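Local coordinates for protein NAD-dependent L-serine dehydrogenase (Pseudomonas aeruginosa, PDB 3OBB) that oxidises L-serine and methyl-L-serine with NAD+ as hydride acceptor, and is possibly involved in serine catabolism, at residues I9-M14 / V31-Q36; N176-A181 / K248-A253. All coordinates share one frame; numbering follows the deposited sequence.

Interaction 1 (I9-M14 / V31-Q36); sequences IGLGHM and VFDLVQ. With ACT (acetate ion), chain B; EDO (1,2-ethanediol), chain E.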
# COMPACT_ATOMS: atom_id res chain seq x y z
N ILE A 9 15.42 21.02 -30.05
CA ILE A 9 13.98 20.93 -30.16
C ILE A 9 13.39 20.82 -28.74
O ILE A 9 13.70 19.88 -27.99
CB ILE A 9 13.55 19.76 -31.11
CG1 ILE A 9 14.01 20.05 -32.55
CG2 ILE A 9 12.05 19.55 -31.12
CD1 ILE A 9 15.15 19.17 -33.02
N GLY A 10 12.59 21.81 -28.37
CA GLY A 10 11.93 21.81 -27.07
C GLY A 10 12.58 22.83 -26.17
O GLY A 10 13.71 22.61 -25.70
N LEU A 11 11.88 23.94 -25.96
CA LEU A 11 12.36 25.03 -25.13
C LEU A 11 11.43 25.29 -23.92
O LEU A 11 11.07 26.43 -23.62
CB LEU A 11 12.57 26.30 -25.96
CG LEU A 11 13.36 26.19 -27.27
CD1 LEU A 11 13.13 27.45 -28.11
CD2 LEU A 11 14.83 25.96 -27.00
N GLY A 12 11.06 24.22 -23.22
CA GLY A 12 10.21 24.38 -22.07
C GLY A 12 11.06 24.70 -20.85
O GLY A 12 12.16 25.27 -20.97
N HIS A 13 10.53 24.33 -19.69
CA HIS A 13 11.10 24.59 -18.38
C HIS A 13 12.59 24.20 -18.29
O HIS A 13 13.41 24.94 -17.74
CB HIS A 13 10.33 23.74 -17.35
CG HIS A 13 10.23 24.35 -15.99
ND1 HIS A 13 10.37 23.61 -14.83
CD2 HIS A 13 10.00 25.64 -15.60
CE1 HIS A 13 10.23 24.41 -13.78
NE2 HIS A 13 9.99 25.64 -14.22
N MSE A 14 12.89 23.03 -18.83
CA MSE A 14 14.22 22.50 -18.84
C MSE A 14 14.96 22.81 -20.15
O MSE A 14 16.15 23.17 -20.13
CB MSE A 14 14.15 21.00 -18.60
CG MSE A 14 13.44 20.63 -17.30
SE MSE A 14 14.48 21.14 -15.76
CE MSE A 14 15.88 19.79 -15.90
N VAL A 31 16.90 26.73 -33.06
CA VAL A 31 15.95 26.26 -32.04
C VAL A 31 14.52 26.18 -32.58
O VAL A 31 14.14 26.91 -33.50
CB VAL A 31 16.02 27.11 -30.73
CG1 VAL A 31 17.40 27.01 -30.12
CG2 VAL A 31 15.62 28.60 -30.95
N PHE A 32 13.74 25.26 -32.03
CA PHE A 32 12.32 25.22 -32.30
C PHE A 32 11.58 24.76 -31.07
O PHE A 32 12.01 23.84 -30.35
CB PHE A 32 11.94 24.36 -33.53
CG PHE A 32 10.46 24.44 -33.88
CD1 PHE A 32 9.58 23.42 -33.50
CD2 PHE A 32 9.95 25.57 -34.51
CE1 PHE A 32 8.20 23.51 -33.79
CE2 PHE A 32 8.59 25.68 -34.80
CZ PHE A 32 7.71 24.64 -34.43
N ASP A 33 10.46 25.43 -30.84
CA ASP A 33 9.48 25.07 -29.84
C ASP A 33 8.11 25.53 -30.33
O ASP A 33 8.01 26.41 -31.20
CB ASP A 33 9.81 25.78 -28.53
CG ASP A 33 8.97 25.25 -27.37
OD1 ASP A 33 9.33 24.20 -26.80
OD2 ASP A 33 7.93 25.89 -27.08
N LEU A 34 7.06 24.93 -29.78
CA LEU A 34 5.68 25.29 -30.11
C LEU A 34 5.21 26.66 -29.59
O LEU A 34 4.21 27.20 -30.06
CB LEU A 34 4.75 24.21 -29.54
CG LEU A 34 4.10 23.09 -30.36
CD1 LEU A 34 4.87 22.65 -31.61
CD2 LEU A 34 3.90 21.94 -29.38
N VAL A 35 5.89 27.19 -28.58
CA VAL A 35 5.53 28.48 -27.97
C VAL A 35 6.49 29.55 -28.49
O VAL A 35 7.70 29.44 -28.32
CB VAL A 35 5.55 28.41 -26.40
CG1 VAL A 35 5.08 29.75 -25.78
CG2 VAL A 35 4.69 27.20 -25.89
N GLN A 36 5.96 30.57 -29.13
CA GLN A 36 6.80 31.59 -29.80
C GLN A 36 7.71 32.34 -28.83
O GLN A 36 8.86 32.64 -29.16
CB GLN A 36 5.92 32.57 -30.59
CG GLN A 36 6.69 33.65 -31.37
CD GLN A 36 7.56 33.07 -32.45
OE1 GLN A 36 7.09 32.40 -33.34
NE2 GLN A 36 8.86 33.29 -32.34
C ACT B . 11.05 20.09 -14.30
O ACT B . 11.10 20.49 -13.11
OXT ACT B . 10.54 20.89 -15.13
CH3 ACT B . 11.56 18.74 -14.70
C1 EDO E . 6.37 24.55 -20.43
O1 EDO E . 7.06 25.59 -19.72
C2 EDO E . 6.64 23.17 -19.81
O2 EDO E . 8.04 22.82 -19.82

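Interaction 2 (N176-A181 / K248-A253); sequences NNQLLA and KDLGLA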
# COMPACT_ATOMS: atom_id res chain seq x y z
N ASN A 176 15.36 6.03 -10.29
CA ASN A 176 15.81 7.09 -9.40
C ASN A 176 14.64 7.93 -8.96
O ASN A 176 14.51 8.19 -7.79
CB ASN A 176 16.85 8.00 -10.07
CG ASN A 176 17.23 9.16 -9.19
OD1 ASN A 176 18.14 9.03 -8.37
ND2 ASN A 176 16.49 10.29 -9.30
N ASN A 177 13.81 8.39 -9.91
CA ASN A 177 12.68 9.25 -9.55
C ASN A 177 11.59 8.55 -8.78
O ASN A 177 10.96 9.17 -7.90
CB ASN A 177 12.15 10.06 -10.74
CG ASN A 177 12.98 11.32 -10.96
OD1 ASN A 177 14.17 11.30 -10.67
ND2 ASN A 177 12.35 12.45 -11.39
N GLN A 178 11.38 7.26 -9.06
CA GLN A 178 10.46 6.49 -8.24
C GLN A 178 10.95 6.36 -6.79
O GLN A 178 10.16 6.46 -5.83
CB GLN A 178 10.20 5.11 -8.84
CG GLN A 178 9.12 4.36 -8.06
CD GLN A 178 8.76 3.01 -8.71
OE1 GLN A 178 9.62 2.14 -8.88
NE2 GLN A 178 7.49 2.84 -9.04
N LEU A 179 12.25 6.12 -6.63
CA LEU A 179 12.84 6.07 -5.31
C LEU A 179 12.71 7.46 -4.60
O LEU A 179 12.39 7.51 -3.41
CB LEU A 179 14.29 5.57 -5.36
CG LEU A 179 15.01 5.52 -4.00
CD1 LEU A 179 14.23 4.69 -2.93
CD2 LEU A 179 16.37 4.90 -4.17
N LEU A 180 12.93 8.54 -5.33
CA LEU A 180 12.72 9.89 -4.77
C LEU A 180 11.30 10.09 -4.23
O LEU A 180 11.12 10.70 -3.17
CB LEU A 180 12.98 10.97 -5.84
CG LEU A 180 12.59 12.43 -5.51
CD1 LEU A 180 13.17 12.93 -4.21
CD2 LEU A 180 12.88 13.44 -6.71
N ALA A 181 10.31 9.59 -4.96
CA ALA A 181 8.94 9.78 -4.58
C ALA A 181 8.71 9.05 -3.28
O ALA A 181 8.08 9.56 -2.36
CB ALA A 181 7.98 9.27 -5.67
N LYS A 248 3.72 11.63 -13.51
CA LYS A 248 4.09 11.15 -14.83
C LYS A 248 5.26 10.16 -14.72
O LYS A 248 5.17 9.03 -15.21
CB LYS A 248 4.44 12.33 -15.74
CG LYS A 248 5.02 11.96 -17.14
CD LYS A 248 6.55 12.21 -17.26
CE LYS A 248 6.98 13.70 -17.03
NZ LYS A 248 8.41 13.85 -16.52
N ASP A 249 6.34 10.61 -14.08
CA ASP A 249 7.56 9.82 -13.89
C ASP A 249 7.27 8.50 -13.22
O ASP A 249 7.81 7.49 -13.58
CB ASP A 249 8.57 10.62 -13.05
CG ASP A 249 9.30 11.71 -13.88
OD1 ASP A 249 9.06 11.79 -15.11
OD2 ASP A 249 10.12 12.48 -13.32
N LEU A 250 6.41 8.53 -12.21
CA LEU A 250 6.01 7.31 -11.51
C LEU A 250 5.27 6.42 -12.49
O LEU A 250 5.40 5.22 -12.45
CB LEU A 250 5.10 7.70 -10.34
CG LEU A 250 5.51 7.74 -8.87
CD1 LEU A 250 6.88 7.12 -8.47
CD2 LEU A 250 5.21 9.04 -8.19
N GLY A 251 4.50 7.03 -13.38
CA GLY A 251 3.71 6.26 -14.36
C GLY A 251 4.61 5.51 -15.33
O GLY A 251 4.37 4.34 -15.62
N LEU A 252 5.66 6.17 -15.81
CA LEU A 252 6.70 5.53 -16.63
C LEU A 252 7.41 4.37 -15.90
O LEU A 252 7.74 3.33 -16.52
CB LEU A 252 7.75 6.54 -17.08
CG LEU A 252 7.30 7.72 -17.94
CD1 LEU A 252 8.47 8.65 -18.27
CD2 LEU A 252 6.54 7.31 -19.22
N ALA A 253 7.67 4.56 -14.62
CA ALA A 253 8.27 3.52 -13.81
C ALA A 253 7.36 2.26 -13.75
O ALA A 253 7.86 1.13 -13.87
CB ALA A 253 8.62 4.06 -12.41

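Interaction 1 (I9-M14 / V31-Q36)
With CG anti to its backbone N (chi1 -170°), D33, just after strand 28-32, sends its carboxylate to the backbone of L11, while L11, its CG beside its own N and anti to the carbonyl carbon, crosses V31 at about a right angle and runs past D33 in the opposite direction. The backbone N of L11 gives a nearly straight hydrogen bond to D33 OD1, 2.7 Å long, arriving from above the carboxylate plane. The other oxygen, OD2, accepts from V35 N at 2.8 Å and closes an Asx turn just before helix 36-44. Two backbone N-H groups thus fix the rotation of the carboxylate. One residue back, G10 N meets F32 O at 2.9 Å, which carries the parallel pairing of I9 with F32 past the end of strand 5-9. Beside these bonds L11 CD1 lies 3.7 Å from D33 CB and 3.9 Å from V31 CB, with V39 and L42 of helix 36-44 also against L11. Further along, H13 N donates to a 1,2-ethanediol, probably from the crystallisation liquor. G10 and G12 begin a GxGxxG sequence; this glycine-rich loop and the acidic residue after the second strand are hallmarks of the beta-alpha-beta unit (5-9, 15-24, 28-32) of an NAD+-binding Rossmann fold.

Interaction 2 (N176-A181 / K248-A253)
N177 ND2 gives a hydrogen bond to D249 OD2 across the contact, 2.9 Å long, and a weak one to a sulfonate oxygen of a bound EPE, probably from the crystallisation liquor. The bond to D249 is bent, 139° at the hydrogen: OD2 is tilted from the N177 amide plane, and ND2 meets it on the anti side, but out of the carboxylate plane. The other oxygen, D249 OD1, takes a 2.6 Å salt bridge from NZ of the preceding K248, which comes in from above the carboxylate plane. At the other end of the same amide, N177 OD1 accepts from N176 ND2 at 2.9 Å, in the carbonyl plane, which fixes which way the N177 amide is turned. N176 in turn bonds to S212 and G213 of a second subunit. Helices 168-196 and 243-260, both in the all-helical C-terminal domain of this dehydrogenase family, cross here at -121° with 8.9 Å between the axes. L250 CD1 presses against Q178 CG at 3.6 Å, the two side chains crossing at about a right angle, and its CD1 and CD2 both reach A181 CB. Q178, with CG anti to its N and the chain extended beyond, sets its terminal amide over the methyl of A253, Q178 NE2 3.8 Å from A253 CB.

Interaction 1 belongs to the N-terminal nucleotide-binding domain and interaction 2 to the helical C-terminal domain, on opposite sides of the chain's centre; their centres are 24 Å apart and their nearest atoms about 8 Å, without touching. Both supply residues to the NAD+ site: I9-M14 and V31-D33 from the first, K248 from the second. Interaction 2 is also next to the catalytic centre, since the side chain of N177 lies about 4 Å from that of the active-site K173 and D249 about 4 Å from T98, another NAD+ residue. EPE, probably from the crystallisation liquor, sits against N177 and about 13 Å from G12.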